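Local coordinates for protein-glutamine gamma-glutamyltransferase 2 (Pagrus major, PDB 1G0D), which probably cross-links proteins in a calcium-dependent acyl transfer, joining the side-chain carboxamide of peptide-bound glutamine to lysine or to other primary amines, at residues A[42-47]-A[91-96]; A[55-60]-A[111-116]; A[14-19]-A[27-32]. All blocks are in the same frame, centred on the assembly; numbering follows the deposited sequence.

Interaction 1 (A[42-47]-A[91-96]); sequences ITLQCS and DEILLT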
ATOM      1  N   ILE A  42      12.124 -27.984  20.373  1.00 13.98           N
ATOM      2  CA  ILE A  42      11.296 -27.879  21.557  1.00 18.02           C
ATOM      3  C   ILE A  42      11.722 -29.022  22.454  1.00 18.52           C
ATOM      4  O   ILE A  42      12.423 -29.913  21.995  1.00 22.24           O
ATOM      5  CB  ILE A  42       9.781 -28.001  21.162  1.00 18.87           C
ATOM      6  CG1 ILE A  42       9.475 -29.400  20.613  1.00 18.09           C
ATOM      7  CG2 ILE A  42       9.431 -26.941  20.047  1.00 19.15           C
ATOM      8  CD1 ILE A  42       7.990 -29.797  20.668  1.00 18.92           C
ATOM      9  N   THR A  43      11.327 -29.013  23.718  1.00 19.22           N
ATOM     10  CA  THR A  43      11.712 -30.101  24.616  1.00 22.40           C
ATOM     11  C   THR A  43      10.539 -30.749  25.335  1.00 22.29           C
ATOM     12  O   THR A  43       9.533 -30.113  25.584  1.00 21.53           O
ATOM     13  CB  THR A  43      12.647 -29.624  25.708  1.00 23.68           C
ATOM     14  OG1 THR A  43      12.214 -28.334  26.175  1.00 28.07           O
ATOM     15  CG2 THR A  43      14.055 -29.556  25.189  1.00 26.12           C
ATOM     16  N   LEU A  44      10.694 -32.018  25.662  1.00 24.15           N
ATOM     17  CA  LEU A  44       9.701 -32.777  26.394  1.00 25.01           C
ATOM     18  C   LEU A  44      10.337 -32.970  27.752  1.00 29.25           C
ATOM     19  O   LEU A  44      11.308 -33.735  27.843  1.00 27.98           O
ATOM     20  CB  LEU A  44       9.567 -34.181  25.843  1.00 25.56           C
ATOM     21  CG  LEU A  44       8.676 -34.641  24.729  1.00 24.93           C
ATOM     22  CD1 LEU A  44       8.220 -36.044  25.026  1.00 24.55           C
ATOM     23  CD2 LEU A  44       7.528 -33.711  24.598  1.00 33.62           C
ATOM     24  N   GLN A  45       9.848 -32.300  28.799  1.00 32.95           N
ATOM     25  CA  GLN A  45      10.410 -32.537  30.135  1.00 34.00           C
ATOM     26  C   GLN A  45       9.747 -33.787  30.683  1.00 31.78           C
ATOM     27  O   GLN A  45       8.541 -33.820  30.877  1.00 31.22           O
ATOM     28  CB  GLN A  45      10.149 -31.381  31.081  1.00 37.88           C
ATOM     29  CG  GLN A  45      11.289 -31.198  32.056  1.00 49.83           C
ATOM     30  CD  GLN A  45      10.822 -31.100  33.503  1.00 59.93           C
ATOM     31  OE1 GLN A  45      10.341 -30.045  33.932  1.00 63.63           O
ATOM     32  NE2 GLN A  45      10.967 -32.199  34.272  1.00 68.01           N
ATOM     33  N   CYS A  46      10.541 -34.822  30.908  1.00 33.08           N
ATOM     34  CA  CYS A  46      10.033 -36.089  31.412  1.00 33.39           C
ATOM     35  C   CYS A  46      10.249 -36.327  32.918  1.00 35.35           C
ATOM     36  O   CYS A  46      11.110 -35.715  33.561  1.00 33.74           O
ATOM     37  CB  CYS A  46      10.623 -37.233  30.595  1.00 30.89           C
ATOM     38  SG  CYS A  46      10.164 -37.164  28.842  1.00 33.57           S
ATOM     39  N   SER A  47       9.426 -37.214  33.471  1.00 37.95           N
ATOM     40  CA  SER A  47       9.476 -37.527  34.885  1.00 42.02           C
ATOM     41  C   SER A  47      10.419 -38.697  35.056  1.00 47.88           C
ATOM     42  O   SER A  47      11.013 -38.873  36.118  1.00 51.33           O
ATOM     43  CB  SER A  47       8.078 -37.861  35.417  1.00 35.86           C
ATOM     44  OG  SER A  47       7.562 -39.017  34.794  1.00 36.05           O
ATOM     45  N   ASP A  91      17.037 -34.879  31.623  1.00 41.90           N
ATOM     46  CA  ASP A  91      15.766 -35.432  32.019  1.00 43.41           C
ATOM     47  C   ASP A  91      14.673 -34.973  31.050  1.00 39.11           C
ATOM     48  O   ASP A  91      13.484 -35.101  31.340  1.00 38.93           O
ATOM     49  CB  ASP A  91      15.438 -35.090  33.492  1.00 49.79           C
ATOM     50  CG  ASP A  91      15.740 -33.641  33.861  1.00 60.06           C
ATOM     51  OD1 ASP A  91      16.461 -32.939  33.088  1.00 63.14           O
ATOM     52  OD2 ASP A  91      15.248 -33.213  34.940  1.00 61.92           O
ATOM     53  N   GLU A  92      15.090 -34.448  29.894  1.00 35.26           N
ATOM     54  CA  GLU A  92      14.175 -34.021  28.840  1.00 28.84           C
ATOM     55  C   GLU A  92      14.577 -34.529  27.434  1.00 27.65           C
ATOM     56  O   GLU A  92      15.716 -34.915  27.195  1.00 30.39           O
ATOM     57  CB  GLU A  92      14.044 -32.505  28.853  1.00 25.82           C
ATOM     58  CG  GLU A  92      15.316 -31.722  28.906  1.00 26.52           C
ATOM     59  CD  GLU A  92      15.118 -30.372  29.595  1.00 27.24           C
ATOM     60  OE1 GLU A  92      14.803 -29.364  28.930  1.00 25.13           O
ATOM     61  OE2 GLU A  92      15.278 -30.318  30.826  1.00 39.53           O
ATOM     62  N   ILE A  93      13.624 -34.586  26.515  1.00 25.89           N
ATOM     63  CA  ILE A  93      13.925 -35.039  25.157  1.00 22.36           C
ATOM     64  C   ILE A  93      13.854 -33.818  24.205  1.00 22.73           C
ATOM     65  O   ILE A  93      12.846 -33.126  24.148  1.00 21.11           O
ATOM     66  CB  ILE A  93      12.913 -36.110  24.694  1.00 13.73           C
ATOM     67  CG1 ILE A  93      12.972 -37.304  25.612  1.00 13.95           C
ATOM     68  CG2 ILE A  93      13.256 -36.610  23.319  1.00 16.14           C
ATOM     69  CD1 ILE A  93      11.971 -38.393  25.252  1.00  9.96           C
ATOM     70  N   LEU A  94      14.949 -33.567  23.490  1.00 23.83           N
ATOM     71  CA  LEU A  94      15.068 -32.458  22.535  1.00 23.74           C
ATOM     72  C   LEU A  94      14.502 -32.943  21.208  1.00 24.81           C
ATOM     73  O   LEU A  94      15.017 -33.889  20.606  1.00 24.64           O
ATOM     74  CB  LEU A  94      16.532 -32.071  22.348  1.00 25.21           C
ATOM     75  CG  LEU A  94      16.990 -30.611  22.119  1.00 27.26           C
ATOM     76  CD1 LEU A  94      17.784 -30.701  20.857  1.00 20.12           C
ATOM     77  CD2 LEU A  94      15.890 -29.527  21.985  1.00 14.29           C
ATOM     78  N   LEU A  95      13.452 -32.274  20.744  1.00 21.35           N
ATOM     79  CA  LEU A  95      12.795 -32.657  19.520  1.00 18.85           C
ATOM     80  C   LEU A  95      12.986 -31.537  18.524  1.00 19.37           C
ATOM     81  O   LEU A  95      12.471 -30.455  18.722  1.00 19.80           O
ATOM     82  CB  LEU A  95      11.312 -32.835  19.800  1.00 20.37           C
ATOM     83  CG  LEU A  95      10.547 -34.157  19.993  1.00 25.20           C
ATOM     84  CD1 LEU A  95      11.424 -35.420  20.122  1.00 24.82           C
ATOM     85  CD2 LEU A  95       9.713 -33.953  21.219  1.00 20.06           C
ATOM     86  N   THR A  96      13.745 -31.778  17.465  1.00 20.34           N
ATOM     87  CA  THR A  96      13.951 -30.756  16.442  1.00 19.40           C
ATOM     88  C   THR A  96      13.021 -31.054  15.284  1.00 18.26           C
ATOM     89  O   THR A  96      13.187 -32.069  14.617  1.00 20.92           O
ATOM     90  CB  THR A  96      15.366 -30.781  15.921  1.00 17.58           C
ATOM     91  OG1 THR A  96      16.265 -30.633  17.021  1.00 15.08           O
ATOM     92  CG2 THR A  96      15.573 -29.658  14.939  1.00 12.57           C
TER

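Interaction 2 (A[55-60]-A[111-116]); sequences HLELVL and AVLVMS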
ATOM      1  N   HIS A  55       8.066 -45.716  21.926  1.00 43.55           N
ATOM      2  CA  HIS A  55       8.726 -44.722  21.110  1.00 37.98           C
ATOM      3  C   HIS A  55       7.843 -43.509  20.918  1.00 32.51           C
ATOM      4  O   HIS A  55       6.663 -43.582  21.171  1.00 27.93           O
ATOM      5  CB  HIS A  55       9.096 -45.349  19.763  1.00 42.62           C
ATOM      6  CG  HIS A  55       7.947 -45.469  18.810  1.00 45.14           C
ATOM      7  ND1 HIS A  55       6.843 -46.249  19.069  1.00 49.38           N
ATOM      8  CD2 HIS A  55       7.707 -44.870  17.619  1.00 48.09           C
ATOM      9  CE1 HIS A  55       5.970 -46.122  18.085  1.00 47.58           C
ATOM     10  NE2 HIS A  55       6.471 -45.290  17.192  1.00 47.12           N
ATOM     11  N   LEU A  56       8.418 -42.384  20.489  1.00 33.09           N
ATOM     12  CA  LEU A  56       7.629 -41.161  20.255  1.00 30.12           C
ATOM     13  C   LEU A  56       7.067 -41.106  18.823  1.00 29.20           C
ATOM     14  O   LEU A  56       7.671 -41.607  17.865  1.00 25.59           O
ATOM     15  CB  LEU A  56       8.451 -39.871  20.523  1.00 26.86           C
ATOM     16  CG  LEU A  56       8.932 -39.497  21.932  1.00 23.61           C
ATOM     17  CD1 LEU A  56       9.500 -38.082  21.965  1.00 19.99           C
ATOM     18  CD2 LEU A  56       7.793 -39.640  22.891  1.00 26.46           C
ATOM     19  N   GLU A  57       5.900 -40.472  18.713  1.00 29.42           N
ATOM     20  CA  GLU A  57       5.176 -40.298  17.467  1.00 29.06           C
ATOM     21  C   GLU A  57       4.701 -38.844  17.431  1.00 26.74           C
ATOM     22  O   GLU A  57       4.255 -38.300  18.446  1.00 25.41           O
ATOM     23  CB  GLU A  57       3.983 -41.238  17.453  1.00 33.22           C
ATOM     24  CG  GLU A  57       3.532 -41.599  16.094  1.00 38.75           C
ATOM     25  CD  GLU A  57       4.465 -42.588  15.471  1.00 44.53           C
ATOM     26  OE1 GLU A  57       4.487 -43.740  15.941  1.00 48.25           O
ATOM     27  OE2 GLU A  57       5.187 -42.219  14.518  1.00 52.18           O
ATOM     28  N   LEU A  58       4.800 -38.204  16.274  1.00 25.51           N
ATOM     29  CA  LEU A  58       4.375 -36.800  16.172  1.00 22.83           C
ATOM     30  C   LEU A  58       3.379 -36.547  15.051  1.00 21.30           C
ATOM     31  O   LEU A  58       3.628 -36.897  13.895  1.00 19.23           O
ATOM     32  CB  LEU A  58       5.590 -35.881  15.948  1.00 21.06           C
ATOM     33  CG  LEU A  58       6.230 -35.208  17.167  1.00 19.18           C
ATOM     34  CD1 LEU A  58       6.822 -36.295  18.034  1.00 18.12           C
ATOM     35  CD2 LEU A  58       7.299 -34.199  16.756  1.00 15.57           C
ATOM     36  N   VAL A  59       2.248 -35.941  15.388  1.00 19.85           N
ATOM     37  CA  VAL A  59       1.286 -35.605  14.357  1.00 19.92           C
ATOM     38  C   VAL A  59       0.805 -34.169  14.505  1.00 18.04           C
ATOM     39  O   VAL A  59       0.539 -33.692  15.607  1.00 17.09           O
ATOM     40  CB  VAL A  59       0.114 -36.611  14.313  1.00 19.25           C
ATOM     41  CG1 VAL A  59       0.023 -37.325  15.596  1.00 23.46           C
ATOM     42  CG2 VAL A  59      -1.178 -35.917  13.942  1.00 21.06           C
ATOM     43  N   LEU A  60       0.729 -33.489  13.364  1.00 17.22           N
ATOM     44  CA  LEU A  60       0.324 -32.103  13.293  1.00 20.03           C
ATOM     45  C   LEU A  60      -1.125 -31.918  12.879  1.00 20.44           C
ATOM     46  O   LEU A  60      -1.639 -32.667  12.070  1.00 23.01           O
ATOM     47  CB  LEU A  60       1.213 -31.398  12.287  1.00 26.85           C
ATOM     48  CG  LEU A  60       2.703 -31.231  12.568  1.00 24.96           C
ATOM     49  CD1 LEU A  60       3.415 -30.948  11.277  1.00 27.22           C
ATOM     50  CD2 LEU A  60       2.911 -30.075  13.522  1.00 25.57           C
ATOM     51  N   ALA A 111       0.656 -32.623  18.438  1.00 26.60           N
ATOM     52  CA  ALA A 111       0.370 -33.730  19.314  1.00 26.90           C
ATOM     53  C   ALA A 111       1.539 -34.717  19.377  1.00 27.70           C
ATOM     54  O   ALA A 111       1.780 -35.446  18.416  1.00 31.87           O
ATOM     55  CB  ALA A 111      -0.872 -34.440  18.842  1.00 26.15           C
ATOM     56  N   VAL A 112       2.280 -34.741  20.485  1.00 27.98           N
ATOM     57  CA  VAL A 112       3.370 -35.716  20.635  1.00 29.00           C
ATOM     58  C   VAL A 112       2.796 -36.991  21.346  1.00 28.98           C
ATOM     59  O   VAL A 112       2.332 -36.931  22.503  1.00 26.04           O
ATOM     60  CB  VAL A 112       4.579 -35.080  21.445  1.00 28.31           C
ATOM     61  CG1 VAL A 112       5.661 -36.131  21.745  1.00 27.55           C
ATOM     62  CG2 VAL A 112       5.176 -33.919  20.644  1.00 24.15           C
ATOM     63  N   LEU A 113       2.778 -38.121  20.634  1.00 27.87           N
ATOM     64  CA  LEU A 113       2.260 -39.374  21.194  1.00 29.00           C
ATOM     65  C   LEU A 113       3.352 -40.337  21.622  1.00 31.02           C
ATOM     66  O   LEU A 113       4.313 -40.545  20.888  1.00 31.87           O
ATOM     67  CB  LEU A 113       1.432 -40.145  20.176  1.00 26.25           C
ATOM     68  CG  LEU A 113       0.065 -39.799  19.616  1.00 28.85           C
ATOM     69  CD1 LEU A 113      -0.643 -38.674  20.337  1.00 29.67           C
ATOM     70  CD2 LEU A 113       0.320 -39.455  18.182  1.00 28.63           C
ATOM     71  N   VAL A 114       3.196 -40.932  22.802  1.00 32.38           N
ATOM     72  CA  VAL A 114       4.127 -41.956  23.285  1.00 33.87           C
ATOM     73  C   VAL A 114       3.381 -43.263  23.059  1.00 35.15           C
ATOM     74  O   VAL A 114       2.248 -43.404  23.496  1.00 36.32           O
ATOM     75  CB  VAL A 114       4.429 -41.817  24.809  1.00 29.91           C
ATOM     76  CG1 VAL A 114       5.336 -42.980  25.257  1.00 28.08           C
ATOM     77  CG2 VAL A 114       5.099 -40.466  25.094  1.00 31.85           C
ATOM     78  N   MET A 115       3.994 -44.227  22.388  1.00 38.22           N
ATOM     79  CA  MET A 115       3.276 -45.459  22.145  1.00 43.15           C
ATOM     80  C   MET A 115       3.930 -46.772  22.411  1.00 48.50           C
ATOM     81  O   MET A 115       5.152 -46.918  22.314  1.00 47.41           O
ATOM     82  CB  MET A 115       2.824 -45.504  20.722  1.00 44.04           C
ATOM     83  CG  MET A 115       1.844 -44.460  20.418  1.00 48.17           C
ATOM     84  SD  MET A 115       1.979 -44.094  18.727  1.00 51.73           S
ATOM     85  CE  MET A 115       2.749 -45.661  18.066  1.00 50.35           C
ATOM     86  N   SER A 116       3.061 -47.741  22.689  1.00 53.42           N
ATOM     87  CA  SER A 116       3.423 -49.125  22.947  1.00 57.38           C
ATOM     88  C   SER A 116       4.038 -49.685  21.665  1.00 59.57           C
ATOM     89  O   SER A 116       3.740 -49.207  20.583  1.00 61.89           O
ATOM     90  CB  SER A 116       2.157 -49.895  23.288  1.00 56.98           C
ATOM     91  OG  SER A 116       2.446 -51.226  23.669  1.00 66.44           O
TER

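Interaction 3 (A[14-19]-A[27-32]); sequences RSHENN and IDRERL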
ATOM      1  N   ARG A  14      10.269 -23.491  23.596  1.00 18.54           N
ATOM      2  CA  ARG A  14      11.431 -22.630  23.546  1.00 19.23           C
ATOM      3  C   ARG A  14      11.189 -21.505  22.531  1.00 21.08           C
ATOM      4  O   ARG A  14      11.939 -21.352  21.573  1.00 25.13           O
ATOM      5  CB  ARG A  14      12.664 -23.466  23.184  1.00 21.76           C
ATOM      6  CG  ARG A  14      12.718 -24.870  23.880  1.00 22.66           C
ATOM      7  CD  ARG A  14      14.073 -25.612  23.788  1.00 15.99           C
ATOM      8  NE  ARG A  14      15.000 -25.024  22.817  1.00 19.68           N
ATOM      9  CZ  ARG A  14      16.027 -24.250  23.145  1.00 18.65           C
ATOM     10  NH1 ARG A  14      16.288 -23.950  24.416  1.00 26.39           N
ATOM     11  NH2 ARG A  14      16.781 -23.742  22.200  1.00 21.73           N
ATOM     12  N   SER A  15      10.150 -20.707  22.764  1.00 15.87           N
ATOM     13  CA  SER A  15       9.809 -19.625  21.861  1.00 16.65           C
ATOM     14  C   SER A  15      10.721 -18.429  21.882  1.00 17.31           C
ATOM     15  O   SER A  15      10.867 -17.758  20.877  1.00 19.88           O
ATOM     16  CB  SER A  15       8.411 -19.138  22.127  1.00 15.64           C
ATOM     17  OG  SER A  15       8.187 -19.092  23.505  1.00 25.91           O
ATOM     18  N   HIS A  16      11.307 -18.118  23.023  1.00 16.71           N
ATOM     19  CA  HIS A  16      12.214 -16.977  23.080  1.00 17.91           C
ATOM     20  C   HIS A  16      13.394 -17.224  22.133  1.00 21.51           C
ATOM     21  O   HIS A  16      13.926 -16.308  21.497  1.00 22.32           O
ATOM     22  CB  HIS A  16      12.740 -16.829  24.497  1.00 19.23           C
ATOM     23  CG  HIS A  16      11.877 -15.988  25.369  1.00 17.27           C
ATOM     24  ND1 HIS A  16      10.785 -16.491  26.043  1.00 17.03           N
ATOM     25  CD2 HIS A  16      11.920 -14.669  25.653  1.00 19.10           C
ATOM     26  CE1 HIS A  16      10.188 -15.517  26.703  1.00 17.75           C
ATOM     27  NE2 HIS A  16      10.860 -14.398  26.485  1.00 23.65           N
ATOM     28  N   GLU A  17      13.789 -18.490  22.060  1.00 23.25           N
ATOM     29  CA  GLU A  17      14.905 -18.924  21.252  1.00 21.36           C
ATOM     30  C   GLU A  17      14.534 -19.185  19.801  1.00 19.61           C
ATOM     31  O   GLU A  17      15.158 -18.643  18.888  1.00 22.32           O
ATOM     32  CB  GLU A  17      15.507 -20.178  21.892  1.00 23.86           C
ATOM     33  CG  GLU A  17      15.998 -19.944  23.329  1.00 35.26           C
ATOM     34  CD  GLU A  17      15.035 -20.442  24.429  1.00 39.72           C
ATOM     35  OE1 GLU A  17      13.798 -20.415  24.223  1.00 40.79           O
ATOM     36  OE2 GLU A  17      15.531 -20.860  25.510  1.00 44.73           O
ATOM     37  N   ASN A  18      13.529 -20.023  19.580  1.00 18.21           N
ATOM     38  CA  ASN A  18      13.105 -20.352  18.223  1.00 13.28           C
ATOM     39  C   ASN A  18      12.678 -19.082  17.522  1.00 13.27           C
ATOM     40  O   ASN A  18      13.057 -18.843  16.372  1.00 16.74           O
ATOM     41  CB  ASN A  18      11.948 -21.349  18.259  1.00 12.70           C
ATOM     42  CG  ASN A  18      12.413 -22.780  18.593  1.00 14.09           C
ATOM     43  OD1 ASN A  18      13.413 -23.241  18.075  1.00 17.21           O
ATOM     44  ND2 ASN A  18      11.683 -23.469  19.441  1.00 10.68           N
ATOM     45  N   ASN A  19      11.912 -18.254  18.228  1.00 11.22           N
ATOM     46  CA  ASN A  19      11.403 -17.000  17.683  1.00 10.32           C
ATOM     47  C   ASN A  19      12.504 -16.032  17.311  1.00 14.87           C
ATOM     48  O   ASN A  19      12.329 -15.239  16.384  1.00 13.45           O
ATOM     49  CB  ASN A  19      10.459 -16.335  18.668  1.00  6.07           C
ATOM     50  CG  ASN A  19       9.115 -17.044  18.747  1.00  7.59           C
ATOM     51  OD1 ASN A  19       8.978 -18.181  18.304  1.00  2.00           O
ATOM     52  ND2 ASN A  19       8.108 -16.365  19.316  1.00  8.13           N
ATOM     53  N   ILE A  27       6.900 -10.027  17.112  1.00 18.31           N
ATOM     54  CA  ILE A  27       5.488 -10.372  17.208  1.00 17.10           C
ATOM     55  C   ILE A  27       5.128 -10.857  18.628  1.00 20.21           C
ATOM     56  O   ILE A  27       4.178 -10.353  19.209  1.00 27.79           O
ATOM     57  CB  ILE A  27       5.134 -11.510  16.174  1.00 15.54           C
ATOM     58  CG1 ILE A  27       5.413 -11.037  14.745  1.00 12.48           C
ATOM     59  CG2 ILE A  27       3.673 -11.913  16.277  1.00 11.07           C
ATOM     60  CD1 ILE A  27       5.520 -12.181  13.726  1.00  5.98           C
ATOM     61  N   ASP A  28       5.876 -11.820  19.181  1.00 19.26           N
ATOM     62  CA  ASP A  28       5.609 -12.379  20.515  1.00 17.74           C
ATOM     63  C   ASP A  28       6.756 -13.337  20.935  1.00 20.78           C
ATOM     64  O   ASP A  28       7.307 -14.050  20.109  1.00 22.65           O
ATOM     65  CB  ASP A  28       4.279 -13.146  20.480  1.00 18.45           C
ATOM     66  CG  ASP A  28       3.623 -13.294  21.865  1.00 24.38           C
ATOM     67  OD1 ASP A  28       2.385 -13.488  21.944  1.00 24.37           O
ATOM     68  OD2 ASP A  28       4.330 -13.226  22.890  1.00 29.37           O
ATOM     69  N   ARG A  29       7.089 -13.363  22.227  1.00 22.66           N
ATOM     70  CA  ARG A  29       8.146 -14.223  22.784  1.00 17.94           C
ATOM     71  C   ARG A  29       7.599 -15.396  23.550  1.00 17.34           C
ATOM     72  O   ARG A  29       8.249 -16.428  23.677  1.00 15.07           O
ATOM     73  CB  ARG A  29       8.981 -13.452  23.766  1.00 22.15           C
ATOM     74  CG  ARG A  29      10.071 -12.743  23.113  1.00 30.46           C
ATOM     75  CD  ARG A  29      10.439 -11.559  23.912  1.00 34.75           C
ATOM     76  NE  ARG A  29      10.538 -10.424  23.018  1.00 42.73           N
ATOM     77  CZ  ARG A  29      11.541  -9.560  23.029  1.00 42.86           C
ATOM     78  NH1 ARG A  29      11.550  -8.541  22.164  1.00 46.24           N
ATOM     79  NH2 ARG A  29      12.520  -9.720  23.913  1.00 40.14           N
ATOM     80  N   GLU A  30       6.399 -15.216  24.085  1.00 18.84           N
ATOM     81  CA  GLU A  30       5.750 -16.243  24.870  1.00 19.52           C
ATOM     82  C   GLU A  30       5.052 -17.321  24.064  1.00 20.70           C
ATOM     83  O   GLU A  30       4.627 -18.323  24.639  1.00 22.62           O
ATOM     84  CB  GLU A  30       4.777 -15.609  25.854  1.00 26.86           C
ATOM     85  CG  GLU A  30       5.345 -14.395  26.627  1.00 38.82           C
ATOM     86  CD  GLU A  30       6.723 -14.645  27.280  1.00 49.44           C
ATOM     87  OE1 GLU A  30       7.020 -15.804  27.692  1.00 51.63           O
ATOM     88  OE2 GLU A  30       7.509 -13.662  27.387  1.00 55.17           O
ATOM     89  N   ARG A  31       4.904 -17.135  22.749  1.00 19.19           N
ATOM     90  CA  ARG A  31       4.306 -18.197  21.942  1.00 17.92           C
ATOM     91  C   ARG A  31       5.184 -18.493  20.740  1.00 17.59           C
ATOM     92  O   ARG A  31       5.757 -17.574  20.145  1.00 21.74           O
ATOM     93  CB  ARG A  31       2.893 -17.855  21.493  1.00 17.84           C
ATOM     94  CG  ARG A  31       2.704 -16.463  21.016  1.00 19.44           C
ATOM     95  CD  ARG A  31       1.260 -16.314  20.504  1.00 18.25           C
ATOM     96  NE  ARG A  31       1.037 -14.997  19.904  1.00 13.79           N
ATOM     97  CZ  ARG A  31       0.063 -14.734  19.052  1.00 13.21           C
ATOM     98  NH1 ARG A  31      -0.055 -13.508  18.555  1.00 15.19           N
ATOM     99  NH2 ARG A  31      -0.795 -15.694  18.710  1.00  8.29           N
ATOM    100  N   LEU A  32       5.287 -19.776  20.395  1.00 13.72           N
ATOM    101  CA  LEU A  32       6.123 -20.213  19.289  1.00 12.13           C
ATOM    102  C   LEU A  32       5.590 -19.800  17.931  1.00 14.71           C
ATOM    103  O   LEU A  32       4.552 -20.276  17.503  1.00 17.06           O
ATOM    104  CB  LEU A  32       6.289 -21.738  19.334  1.00  9.20           C
ATOM    105  CG  LEU A  32       7.190 -22.429  18.300  1.00  6.39           C
ATOM    106  CD1 LEU A  32       8.646 -22.012  18.451  1.00  2.18           C
ATOM    107  CD2 LEU A  32       7.084 -23.923  18.485  1.00  6.73           C
TER
HETATM  108  O   HOH W   1       9.421 -11.717  26.937  1.00 66.17           O

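Interaction 1 (A[42-47]-A[91-96])
Glu92 sets its carboxylate, the flat group that meets the other strand here, against Thr43: OE1 lies 3.8 Å from Thr43 CG2. This is an oxygen against a methyl, with no hydrogen bond between the two side chains. Glu92 CG sits between its own backbone N and carbonyl carbon (chi1 48°). The Gln45 amide and the Asp91 carboxylate, flat groups too, come near each other without bonding; no aromatic ring takes part. Five backbone N-H...O bonds join the strands. Ile42 and Leu95 exchange two of them, Ile42 N to Leu95 O at 3.0 Å and Leu95 N to Ile42 O at 2.9 Å. Leu44 and Ile93 exchange a second couple, and Cys46 N gives a single bond to Asp91 O at 3.0 Å. Beside the non-hydrogen-bonded pair Thr43-Leu94, Thr43 CA makes a CA-H...O contact of 3.3 Å to Ile93 O.

The two sheet faces differ in character. On one, Leu44 CG touches Leu95 CD2 at 3.7 Å, Ile42 CG1 lies against Leu95 CB, Leu44 and Ile93 meet through their CB atoms, and Cys46 SG reaches Ile93 CD1 more loosely at 4.2 Å. On the other, Thr43, Gln45, Glu92 and Leu94 make a mixed surface, where Leu94 CD2 packs 3.7 Å from Thr43 CG2. Strand 8-12 flanks segment 42-47, and strand 83-88 flanks segment 91-96. The apolar face closes on strand 55-62, whose Leu56 is touched by Leu44, Ile93 and Leu95. The two segments are thus inner antiparallel strands of a four-stranded sheet whose apolar face packs on a second sheet, as in the beta-sandwich N-terminal domain of transglutaminases.

Interaction 2 (A[55-60]-A[111-116])
Met115 leans across to His55 and Glu57 on the neighbouring antiparallel strand, and its CB, SD and CE each meet one or both of them. CB lies 4.2 Å from His55 CE1. CG stands anti to the carbonyl carbon (chi1 -65°), and beyond it SD settles 3.7 Å from Glu57 CB. The bend at chi3 (23°, close to eclipsed) then brings the methyl CE against both groups: it lies 3.3 Å from His55 CE1 and 3.4 Å from Glu57 OE1. The sulfur approaches the imidazole obliquely. His55 and Met115 run side by side in the same direction, whereas Glu57 crosses Met115.

The two groups CE touches are themselves joined: His55 NE2 donates to Glu57 OE1 at 2.8 Å, meeting the oxygen from above the carboxylate plane, 40° out of it. The other carboxylate oxygen, OE2, forms a salt bridge with Lys74, which also bonds to Leu56 O. Farther along the same face Val59 CG1 presses on Leu113 CD2 at 3.4 Å.

The opposite face is wholly aliphatic. Leu56 CD2 meets Val114 CG2 at 3.6 Å, and Leu58 lies alongside Val112, its CG 3.9 Å from Val112 CG2. Six backbone bonds, two in each of the pairs His55-Met115, Glu57-Leu113 and Val59-Ala111, hold the strands in register.

One face of the pair thus belongs to the hydrocarbon core of the sandwich. On the other, Glu57 is shared between His55 and Lys74, which would probably favour its charged form, with a thioether covering part of the polar group.

Interaction 3 (A[14-19]-A[27-32])
The imidazole of His16 stands broadside to Arg29 and edge-on to Glu30. Arg29 CB lies over one ring face, 3.7 Å from the ring centroid in a CH-pi contact, while the arginine side chain crosses at about a right angle, its guanidinium 83° from the ring plane. Glu30 OE2 comes to the ring edge 3.3 Å from His16 CE1, with the carboxylate turned 63° from the ring. A water bonded to His16 NE2 donates to Glu30 OE2, so the two side chains are bridged.

Deeper in, Ser15 OG donates to Arg29 O at 2.7 Å. Asn19, its CG anti to the carbonyl carbon and beside the backbone N (chi1 -74°), turns its amide N toward the loop: ND2 donates to Arg31 O at 2.8 Å and to Asp28 O, both close to the amide plane, while OD1 accepts from Ile33 N. An alanine here would probably leave these two carbonyls and the Ile33 N-H without their mates. Leu32 CD1 packs 3.4 Å from Asn18 CB.

Helix 15-21 therefore binds the following loop mainly through side-chain donors to main-chain carbonyls, whereas the charges of Asp28 and Arg31 pair within the loop, Arg31 reaching on to Asp186.

Overall arrangement
Interactions 1 and 2 are opposing layers of one beta-sandwich, their centres about 13 Å apart. Leu56 CD1 of interaction 2 fills the seam, 3.8 Å from Leu95 CD1 and 3.9 Å from Leu44 CD1 of interaction 1. Along the chain their segments alternate, 42-47, 55-60, 91-96, 111-116, so the backbone crosses between the sheets three times. Interaction 3 closes earlier in the sequence and sits beside interaction 1, with centres about 17 Å apart; Leu32 CD2 meets Ile42 CG2 at 4.1 Å. It does not touch interaction 2, whose nearest atoms are about 9 Å away. All three lie away from the Cys272, His332 and Asp355 active site.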